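Local coordinates for protein linoleate 11-lipoxygenase (Gaeumannomyces graminis, PDB 5FX8) that oxidises linoleic and alpha-linolenic acids with molecular oxygen at a manganese centre, giving 11S- and 13R-hydroperoxy fatty acids, at residues W472-Q483 with L607-V618; V314-M322 with D553-L561. All blocks are in the same frame, centred on the assembly; numbering follows the deposited sequence.

Contact 1: W472-Q483 with L607-V618. With MN (manganese (II) ion), chain I.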
loop_
_atom_site.group_PDB
_atom_site.type_symbol
_atom_site.label_atom_id
_atom_site.label_comp_id
_atom_site.label_asym_id
_atom_site.label_seq_id
_atom_site.Cartn_x
_atom_site.Cartn_y
_atom_site.Cartn_z
ATOM N N TRP A 472 11.904 -2.201 -8.650
ATOM C CA TRP A 472 10.682 -2.276 -9.430
ATOM C C TRP A 472 9.609 -3.052 -8.673
ATOM O O TRP A 472 8.435 -2.681 -8.693
ATOM C CB TRP A 472 10.977 -2.895 -10.812
ATOM C CG TRP A 472 9.787 -3.572 -11.389
ATOM C CD1 TRP A 472 9.581 -4.913 -11.484
ATOM C CD2 TRP A 472 8.582 -2.948 -11.857
ATOM N NE1 TRP A 472 8.340 -5.161 -11.991
ATOM C CE2 TRP A 472 7.702 -3.971 -12.222
ATOM C CE3 TRP A 472 8.161 -1.626 -11.989
ATOM C CZ2 TRP A 472 6.446 -3.715 -12.719
ATOM C CZ3 TRP A 472 6.912 -1.384 -12.479
ATOM C CH2 TRP A 472 6.068 -2.411 -12.828
ATOM N N ILE A 473 10.004 -4.093 -7.949
ATOM C CA ILE A 473 9.067 -4.782 -7.079
ATOM C C ILE A 473 8.588 -3.862 -5.966
ATOM O O ILE A 473 7.384 -3.743 -5.717
ATOM C CB ILE A 473 9.706 -6.057 -6.521
ATOM C CG1 ILE A 473 9.843 -7.087 -7.620
ATOM C CG2 ILE A 473 8.873 -6.651 -5.405
ATOM C CD1 ILE A 473 10.776 -8.175 -7.206
ATOM N N THR A 474 9.496 -3.189 -5.284
ATOM C CA THR A 474 8.965 -2.497 -4.123
ATOM C C THR A 474 8.258 -1.211 -4.491
ATOM O O THR A 474 7.405 -0.755 -3.734
ATOM C CB THR A 474 10.050 -2.222 -3.067
ATOM O OG1 THR A 474 10.932 -1.183 -3.493
ATOM C CG2 THR A 474 10.824 -3.462 -2.801
ATOM N N GLY A 475 8.541 -0.632 -5.641
ATOM C CA GLY A 475 7.929 0.653 -5.881
ATOM C C GLY A 475 6.978 0.627 -7.047
ATOM O O GLY A 475 6.475 1.666 -7.450
ATOM N N GLY A 476 6.746 -0.552 -7.601
ATOM C CA GLY A 476 5.949 -0.718 -8.798
ATOM C C GLY A 476 5.103 -1.974 -8.818
ATOM O O GLY A 476 3.898 -1.879 -8.664
ATOM N N ALA A 477 5.710 -3.148 -8.975
ATOM C CA ALA A 477 4.939 -4.379 -9.071
ATOM C C ALA A 477 4.042 -4.614 -7.849
ATOM O O ALA A 477 2.893 -5.043 -7.992
ATOM C CB ALA A 477 5.871 -5.555 -9.272
ATOM N N HIS A 478 4.550 -4.367 -6.639
ATOM C CA HIS A 478 3.720 -4.556 -5.458
ATOM C C HIS A 478 2.448 -3.734 -5.538
ATOM O O HIS A 478 1.367 -4.212 -5.185
ATOM C CB HIS A 478 4.481 -4.173 -4.195
ATOM C CG HIS A 478 3.654 -4.280 -2.953
ATOM N ND1 HIS A 478 2.851 -3.262 -2.509
ATOM C CD2 HIS A 478 3.463 -5.308 -2.096
ATOM C CE1 HIS A 478 2.225 -3.644 -1.415
ATOM N NE2 HIS A 478 2.585 -4.881 -1.138
ATOM N N HIS A 479 2.556 -2.501 -5.994
ATOM C CA HIS A 479 1.436 -1.588 -5.914
ATOM C C HIS A 479 0.451 -1.788 -7.048
ATOM O O HIS A 479 -0.578 -1.129 -7.089
ATOM C CB HIS A 479 1.968 -0.162 -5.872
ATOM C CG HIS A 479 3.125 0.027 -4.931
ATOM N ND1 HIS A 479 3.184 -0.549 -3.683
ATOM C CD2 HIS A 479 4.269 0.736 -5.063
ATOM C CE1 HIS A 479 4.303 -0.192 -3.083
ATOM N NE2 HIS A 479 4.981 0.583 -3.904
ATOM N N VAL A 480 0.739 -2.676 -7.977
ATOM C CA VAL A 480 -0.260 -3.047 -8.950
ATOM C C VAL A 480 -1.171 -4.120 -8.369
ATOM O O VAL A 480 -2.371 -4.146 -8.640
ATOM C CB VAL A 480 0.444 -3.498 -10.247
ATOM C CG1 VAL A 480 -0.535 -4.035 -11.259
ATOM C CG2 VAL A 480 1.227 -2.369 -10.841
ATOM N N MET A 481 -0.622 -5.015 -7.552
ATOM C CA MET A 481 -1.408 -6.120 -7.027
ATOM C C MET A 481 -2.094 -5.778 -5.712
ATOM O O MET A 481 -3.221 -6.198 -5.483
ATOM C CB MET A 481 -0.521 -7.350 -6.827
ATOM C CG MET A 481 0.096 -7.909 -8.074
ATOM S SD MET A 481 -1.115 -8.689 -9.128
ATOM C CE MET A 481 -0.556 -10.385 -9.034
ATOM N N ASN A 482 -1.433 -5.017 -4.856
ATOM C CA ASN A 482 -1.816 -4.771 -3.482
ATOM C C ASN A 482 -1.818 -3.271 -3.304
ATOM O O ASN A 482 -2.159 -2.556 -4.245
ATOM C CB ASN A 482 -0.833 -5.444 -2.536
ATOM C CG ASN A 482 -1.344 -5.531 -1.139
ATOM O OD1 ASN A 482 -0.611 -5.282 -0.183
ATOM N ND2 ASN A 482 -2.614 -5.872 -0.998
ATOM N N GLN A 483 -1.422 -2.784 -2.135
ATOM C CA GLN A 483 -1.366 -1.352 -1.826
ATOM C C GLN A 483 -2.741 -0.749 -2.122
ATOM O O GLN A 483 -3.744 -1.281 -1.627
ATOM C CB GLN A 483 -0.174 -0.729 -2.570
ATOM C CG GLN A 483 0.337 0.596 -1.994
ATOM C CD GLN A 483 0.904 0.534 -0.564
ATOM O OE1 GLN A 483 1.762 -0.277 -0.238
ATOM N NE2 GLN A 483 0.451 1.432 0.264
ATOM N N LEU A 607 0.456 2.841 -11.078
ATOM C CA LEU A 607 1.893 2.914 -11.135
ATOM C C LEU A 607 2.389 4.333 -11.030
ATOM O O LEU A 607 3.556 4.585 -11.327
ATOM C CB LEU A 607 2.382 2.269 -12.420
ATOM C CG LEU A 607 2.576 0.778 -12.318
ATOM C CD1 LEU A 607 2.869 0.302 -13.676
ATOM C CD2 LEU A 607 3.726 0.519 -11.368
ATOM N N ASN A 608 1.525 5.265 -10.636
ATOM C CA ASN A 608 1.876 6.654 -10.380
ATOM C C ASN A 608 2.949 6.719 -9.307
ATOM O O ASN A 608 2.678 6.378 -8.152
ATOM C CB ASN A 608 0.644 7.451 -9.949
ATOM C CG ASN A 608 0.898 8.959 -9.880
ATOM O OD1 ASN A 608 2.028 9.413 -9.742
ATOM N ND2 ASN A 608 -0.160 9.731 -9.997
ATOM N N PRO A 609 4.169 7.163 -9.640
ATOM C CA PRO A 609 5.229 7.223 -8.630
ATOM C C PRO A 609 5.037 8.320 -7.616
ATOM O O PRO A 609 5.722 8.318 -6.607
ATOM C CB PRO A 609 6.490 7.446 -9.462
ATOM C CG PRO A 609 6.034 8.066 -10.670
ATOM C CD PRO A 609 4.654 7.621 -10.948
ATOM N N ALA A 610 4.136 9.260 -7.839
ATOM C CA ALA A 610 3.891 10.282 -6.841
ATOM C C ALA A 610 2.944 9.816 -5.763
ATOM O O ALA A 610 2.833 10.478 -4.731
ATOM C CB ALA A 610 3.323 11.534 -7.482
ATOM N N VAL A 611 2.273 8.695 -5.982
ATOM C CA VAL A 611 1.259 8.194 -5.077
ATOM C C VAL A 611 1.752 6.973 -4.327
ATOM O O VAL A 611 1.411 6.769 -3.166
ATOM C CB VAL A 611 -0.030 7.878 -5.869
ATOM C CG1 VAL A 611 -1.081 7.279 -4.965
ATOM C CG2 VAL A 611 -0.535 9.146 -6.561
ATOM N N ASN A 612 2.538 6.184 -4.952
ATOM C CA ASN A 612 2.965 4.948 -4.344
ATOM C C ASN A 612 4.140 5.163 -3.401
ATOM O O ASN A 612 4.932 6.067 -3.590
ATOM C CB ASN A 612 3.326 3.967 -5.433
ATOM C CG ASN A 612 2.110 3.455 -6.114
ATOM O OD1 ASN A 612 1.089 3.282 -5.451
ATOM N ND2 ASN A 612 2.175 3.212 -7.411
ATOM N N PRO A 613 4.269 4.351 -2.373
ATOM C CA PRO A 613 5.492 4.367 -1.586
ATOM C C PRO A 613 6.609 3.661 -2.321
ATOM O O PRO A 613 6.379 2.849 -3.208
ATOM C CB PRO A 613 5.098 3.590 -0.326
ATOM C CG PRO A 613 4.122 2.685 -0.770
ATOM C CD PRO A 613 3.328 3.350 -1.854
ATOM N N PHE A 614 7.839 3.932 -1.876
ATOM C CA PHE A 614 9.017 3.304 -2.466
ATOM C C PHE A 614 9.333 1.947 -1.855
ATOM O O PHE A 614 10.305 1.315 -2.265
ATOM C CB PHE A 614 10.246 4.224 -2.351
ATOM C CG PHE A 614 10.725 4.439 -0.943
ATOM C CD1 PHE A 614 11.508 3.497 -0.306
ATOM C CD2 PHE A 614 10.392 5.582 -0.262
ATOM C CE1 PHE A 614 11.911 3.684 0.982
ATOM C CE2 PHE A 614 10.793 5.773 1.021
ATOM C CZ PHE A 614 11.558 4.818 1.646
ATOM N N PHE A 615 8.563 1.494 -0.880
ATOM C CA PHE A 615 8.854 0.270 -0.154
ATOM C C PHE A 615 7.583 -0.552 -0.086
ATOM O O PHE A 615 6.511 -0.090 -0.481
ATOM C CB PHE A 615 9.395 0.573 1.252
ATOM C CG PHE A 615 8.453 1.384 2.103
ATOM C CD1 PHE A 615 8.317 2.762 1.909
ATOM C CD2 PHE A 615 7.695 0.773 3.105
ATOM C CE1 PHE A 615 7.431 3.511 2.694
ATOM C CE2 PHE A 615 6.820 1.520 3.901
ATOM C CZ PHE A 615 6.681 2.874 3.699
ATOM N N LEU A 616 7.718 -1.779 0.412
ATOM C CA LEU A 616 6.607 -2.727 0.557
ATOM C C LEU A 616 5.853 -2.408 1.849
ATOM O O LEU A 616 6.124 -2.967 2.904
ATOM C CB LEU A 616 7.129 -4.162 0.545
ATOM C CG LEU A 616 7.939 -4.697 -0.657
ATOM C CD1 LEU A 616 8.745 -5.927 -0.289
ATOM C CD2 LEU A 616 7.099 -5.017 -1.870
ATOM N N SER A 617 4.879 -1.502 1.766
ATOM C CA SER A 617 4.300 -0.916 2.961
ATOM C C SER A 617 3.147 -1.726 3.558
ATOM O O SER A 617 2.854 -1.559 4.746
ATOM C CB SER A 617 3.858 0.523 2.685
ATOM O OG SER A 617 2.652 0.586 1.981
ATOM N N VAL A 618 2.512 -2.615 2.801
ATOM C CA VAL A 618 1.478 -3.482 3.360
ATOM C C VAL A 618 1.532 -4.908 2.821
ATOM O O VAL A 618 1.839 -5.142 1.634
ATOM C CB VAL A 618 0.084 -2.879 3.130
ATOM C CG1 VAL A 618 -0.113 -1.660 3.999
ATOM C CG2 VAL A 618 -0.108 -2.510 1.670
HETATM MN MN MN I . 1.527 -6.356 0.160
HETATM O O HOH W 1 0.193 -7.581 1.779
#
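His478 NE2 and the carboxylate O of C-terminal Val618 bind one manganese ion, at 2.2 Å and 1.9 Å respectively. Asn482 OD1 joins them at 2.4 Å, and a water, His290 and His294 complete this catalytic lipoxygenase metal site. The metal lies at the edge of the His478 ring, whose ND1 on the other side donates to ND1 of His479, 3.0 Å away. This bond is nearly straight (162°) but tilted 32° from the acceptor ring; with the metal bond at NE2 it helps fix the rotation of the ligand ring. His479 in turn donates from NE2 to Pro613 O (2.8 Å), while Pro613 CD lies over one ring face as a CH-pi contact. This second shell ties the metal ligand to the C-terminal segment. Ser617 OG lies 2.5 Å from Gln483 OE1, a hydrogen bond whose shortness makes its detail doubtful. Thr474 OG1 donates to Phe614 O at 2.9 Å. Leu616 CD2 lies against CB and CD2 of His478, and Leu607 meets Val480 CG2 and the Trp472 ring. Helix 460-481 is flanked here by helix 396-420 at Trp472 and helix 268-305 at Ile473, while Asn608 and Pro609 rest on helix 566-587.

Contact 2: V314-M322 with D553-L561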
loop_
_atom_site.group_PDB
_atom_site.type_symbol
_atom_site.label_atom_id
_atom_site.label_comp_id
_atom_site.label_asym_id
_atom_site.label_seq_id
_atom_site.Cartn_x
_atom_site.Cartn_y
_atom_site.Cartn_z
ATOM N N VAL A 314 25.739 -0.775 -1.940
ATOM C CA VAL A 314 24.597 -1.560 -2.376
ATOM C C VAL A 314 23.756 -1.997 -1.177
ATOM O O VAL A 314 22.524 -2.046 -1.256
ATOM C CB VAL A 314 25.065 -2.754 -3.219
ATOM C CG1 VAL A 314 23.912 -3.598 -3.569
ATOM C CG2 VAL A 314 25.704 -2.267 -4.465
ATOM N N MET A 315 24.405 -2.290 -0.045
ATOM C CA MET A 315 23.681 -2.615 1.173
ATOM C C MET A 315 22.784 -1.476 1.596
ATOM O O MET A 315 21.662 -1.706 2.043
ATOM C CB MET A 315 24.649 -2.951 2.308
ATOM C CG MET A 315 23.988 -3.566 3.548
ATOM S SD MET A 315 23.338 -5.197 3.181
ATOM C CE MET A 315 21.586 -4.938 3.142
ATOM N N GLY A 316 23.266 -0.243 1.470
ATOM C CA GLY A 316 22.461 0.904 1.851
ATOM C C GLY A 316 21.262 1.118 0.950
ATOM O O GLY A 316 20.173 1.441 1.427
ATOM N N VAL A 317 21.429 0.923 -0.358
ATOM C CA VAL A 317 20.267 1.052 -1.231
ATOM C C VAL A 317 19.271 -0.106 -1.010
ATOM O O VAL A 317 18.046 0.095 -1.022
ATOM C CB VAL A 317 20.750 1.182 -2.682
ATOM C CG1 VAL A 317 19.641 1.061 -3.682
ATOM C CG2 VAL A 317 21.397 2.506 -2.829
ATOM N N LEU A 318 19.765 -1.325 -0.777
ATOM C CA LEU A 318 18.843 -2.419 -0.513
ATOM C C LEU A 318 18.085 -2.198 0.788
ATOM O O LEU A 318 16.870 -2.399 0.841
ATOM C CB LEU A 318 19.581 -3.749 -0.482
ATOM C CG LEU A 318 19.997 -4.328 -1.825
ATOM C CD1 LEU A 318 20.694 -5.602 -1.562
ATOM C CD2 LEU A 318 18.844 -4.582 -2.708
ATOM N N ASN A 319 18.778 -1.754 1.838
ATOM C CA ASN A 319 18.081 -1.403 3.071
ATOM C C ASN A 319 17.021 -0.366 2.822
ATOM O O ASN A 319 15.920 -0.461 3.358
ATOM C CB ASN A 319 19.040 -0.882 4.126
ATOM C CG ASN A 319 19.706 -1.965 4.807
ATOM O OD1 ASN A 319 19.238 -3.077 4.704
ATOM N ND2 ASN A 319 20.826 -1.706 5.455
ATOM N N ARG A 320 17.343 0.650 2.040
ATOM C CA ARG A 320 16.336 1.659 1.753
ATOM C C ARG A 320 15.118 1.053 1.069
ATOM O O ARG A 320 13.987 1.357 1.435
ATOM C CB ARG A 320 16.936 2.767 0.904
ATOM C CG ARG A 320 15.899 3.719 0.408
ATOM C CD ARG A 320 15.594 4.679 1.480
ATOM N NE ARG A 320 14.771 5.783 1.044
ATOM C CZ ARG A 320 14.283 6.705 1.857
ATOM N NH1 ARG A 320 14.555 6.665 3.145
ATOM N NH2 ARG A 320 13.558 7.683 1.375
ATOM N N LEU A 321 15.325 0.193 0.077
ATOM C CA LEU A 321 14.176 -0.344 -0.646
ATOM C C LEU A 321 13.379 -1.348 0.187
ATOM O O LEU A 321 12.196 -1.543 -0.067
ATOM C CB LEU A 321 14.620 -1.012 -1.948
ATOM C CG LEU A 321 15.267 -0.199 -3.052
ATOM C CD1 LEU A 321 15.907 -1.176 -3.949
ATOM C CD2 LEU A 321 14.233 0.546 -3.783
ATOM N N MET A 322 14.013 -2.012 1.152
ATOM C CA MET A 322 13.365 -2.977 2.019
ATOM C C MET A 322 12.932 -2.359 3.337
ATOM O O MET A 322 12.791 -3.075 4.335
ATOM C CB MET A 322 14.299 -4.144 2.289
ATOM C CG MET A 322 14.704 -4.913 1.090
ATOM S SD MET A 322 13.334 -5.666 0.288
ATOM C CE MET A 322 13.517 -4.660 -1.109
ATOM N N ASP A 553 10.919 9.839 -3.930
ATOM C CA ASP A 553 11.891 10.048 -2.861
ATOM C C ASP A 553 12.650 8.784 -2.534
ATOM O O ASP A 553 13.323 8.739 -1.505
ATOM C CB ASP A 553 11.219 10.559 -1.568
ATOM C CG ASP A 553 10.144 11.615 -1.826
ATOM O OD1 ASP A 553 10.513 12.709 -2.322
ATOM O OD2 ASP A 553 8.939 11.365 -1.538
ATOM N N ALA A 554 12.541 7.754 -3.371
ATOM C CA ALA A 554 13.116 6.459 -3.015
ATOM C C ALA A 554 14.597 6.557 -2.701
ATOM O O ALA A 554 15.068 5.916 -1.764
ATOM C CB ALA A 554 12.903 5.440 -4.119
ATOM N N PHE A 555 15.356 7.320 -3.484
ATOM C CA PHE A 555 16.805 7.331 -3.339
ATOM C C PHE A 555 17.301 8.593 -2.675
ATOM O O PHE A 555 18.510 8.813 -2.596
ATOM C CB PHE A 555 17.478 7.123 -4.696
ATOM C CG PHE A 555 16.974 5.938 -5.399
ATOM C CD1 PHE A 555 17.192 4.686 -4.890
ATOM C CD2 PHE A 555 16.216 6.071 -6.528
ATOM C CE1 PHE A 555 16.693 3.592 -5.497
ATOM C CE2 PHE A 555 15.718 4.980 -7.141
ATOM C CZ PHE A 555 15.958 3.722 -6.618
ATOM N N ALA A 556 16.381 9.386 -2.153
ATOM C CA ALA A 556 16.626 10.700 -1.626
ATOM C C ALA A 556 16.753 10.689 -0.129
ATOM O O ALA A 556 16.544 11.719 0.497
ATOM C CB ALA A 556 15.494 11.619 -2.048
ATOM N N ALA A 557 17.025 9.548 0.463
ATOM C CA ALA A 557 17.272 9.492 1.882
ATOM C C ALA A 557 18.500 10.313 2.231
ATOM O O ALA A 557 19.574 10.070 1.674
ATOM C CB ALA A 557 17.508 8.063 2.323
ATOM N N PRO A 558 18.413 11.202 3.220
ATOM C CA PRO A 558 19.574 12.039 3.570
ATOM C C PRO A 558 20.845 11.268 3.873
ATOM O O PRO A 558 21.923 11.723 3.495
ATOM C CB PRO A 558 19.067 12.806 4.790
ATOM C CG PRO A 558 17.585 12.859 4.587
ATOM C CD PRO A 558 17.237 11.522 4.041
ATOM N N ASP A 559 20.765 10.120 4.534
ATOM C CA ASP A 559 21.979 9.366 4.823
ATOM C C ASP A 559 22.589 8.759 3.571
ATOM O O ASP A 559 23.809 8.585 3.500
ATOM C CB ASP A 559 21.681 8.289 5.847
ATOM C CG ASP A 559 21.108 8.865 7.127
ATOM O OD1 ASP A 559 21.460 10.020 7.486
ATOM O OD2 ASP A 559 20.296 8.172 7.779
ATOM N N LEU A 560 21.768 8.425 2.580
ATOM C CA LEU A 560 22.310 7.880 1.348
ATOM C C LEU A 560 22.922 8.988 0.494
ATOM O O LEU A 560 23.991 8.805 -0.095
ATOM C CB LEU A 560 21.220 7.130 0.589
ATOM C CG LEU A 560 20.613 5.857 1.161
ATOM C CD1 LEU A 560 19.596 5.355 0.196
ATOM C CD2 LEU A 560 21.663 4.839 1.310
ATOM N N LEU A 561 22.290 10.159 0.458
ATOM C CA LEU A 561 22.889 11.307 -0.203
ATOM C C LEU A 561 24.171 11.789 0.489
ATOM O O LEU A 561 25.068 12.325 -0.167
ATOM C CB LEU A 561 21.876 12.434 -0.264
ATOM C CG LEU A 561 20.707 12.260 -1.192
ATOM C CD1 LEU A 561 19.791 13.399 -0.959
ATOM C CD2 LEU A 561 21.228 12.286 -2.595
#
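Gly316 receives Leu560 where helix 313-321 packs on the start of helix 558-563 and on the type I beta turn before it, Asp553 to Ala556, within the lipoxygenase domain. Leu560 CD2 comes to 3.7 Å from Gly316 O, resting on bare backbone where the glycine has no side chain. One residue on, Val317 offers CG1 to CE1 of Phe555, a ring also stacked on Phe411 and met edge-to-face by Phe575. Arg320 then carries the polar part of the contact. With CG anti to the backbone N (chi1 171°) and a bend at chi2 (81°), its chain passes over Leu560 CD1, which touches CB, and extends to the turn. NE donates to Ala554 O at 2.8 Å, arriving from above the carbonyl plane, and NH2 donates to Asp553 O at 3.1 Å. The two bonds hold the guanidinium by its edge and fix its rotation. Asp553 O also accepts from Ala556 N, on the opposite face of its plane from NH2. The methyl of Ala557, the N-cap residue, covers one guanidinium face, its CB 3.4 Å from NH1. Leu321 touches Ala471 and Thr474 of helix 460-481, and its CD2 lies 4.3 Å from Phe555 CE1.

Overall arrangement
Contact 1 supplies three of the five protein ligands of the manganese, His290 and His294 of helix 268-305 being the others, whereas contact 2 lies farther out, its centre about 16 Å from that of contact 1. The side chain of Leu321 remains about 11 Å from that of His478. The two contacts nevertheless touch directly. Phe614 bridges to both segments of contact 2: its CE1 packs 3.2 Å from Arg320 O, and its CB lies 3.4 Å from Ala554 CB. On the other segment of contact 1, Thr474 CG2 packs against Met322 CE at 3.4 Å. Along the chain the segments alternate, 314-322, 472-483, 553-561, 607-618, so each contact pairs an earlier helix with a later part of the chain.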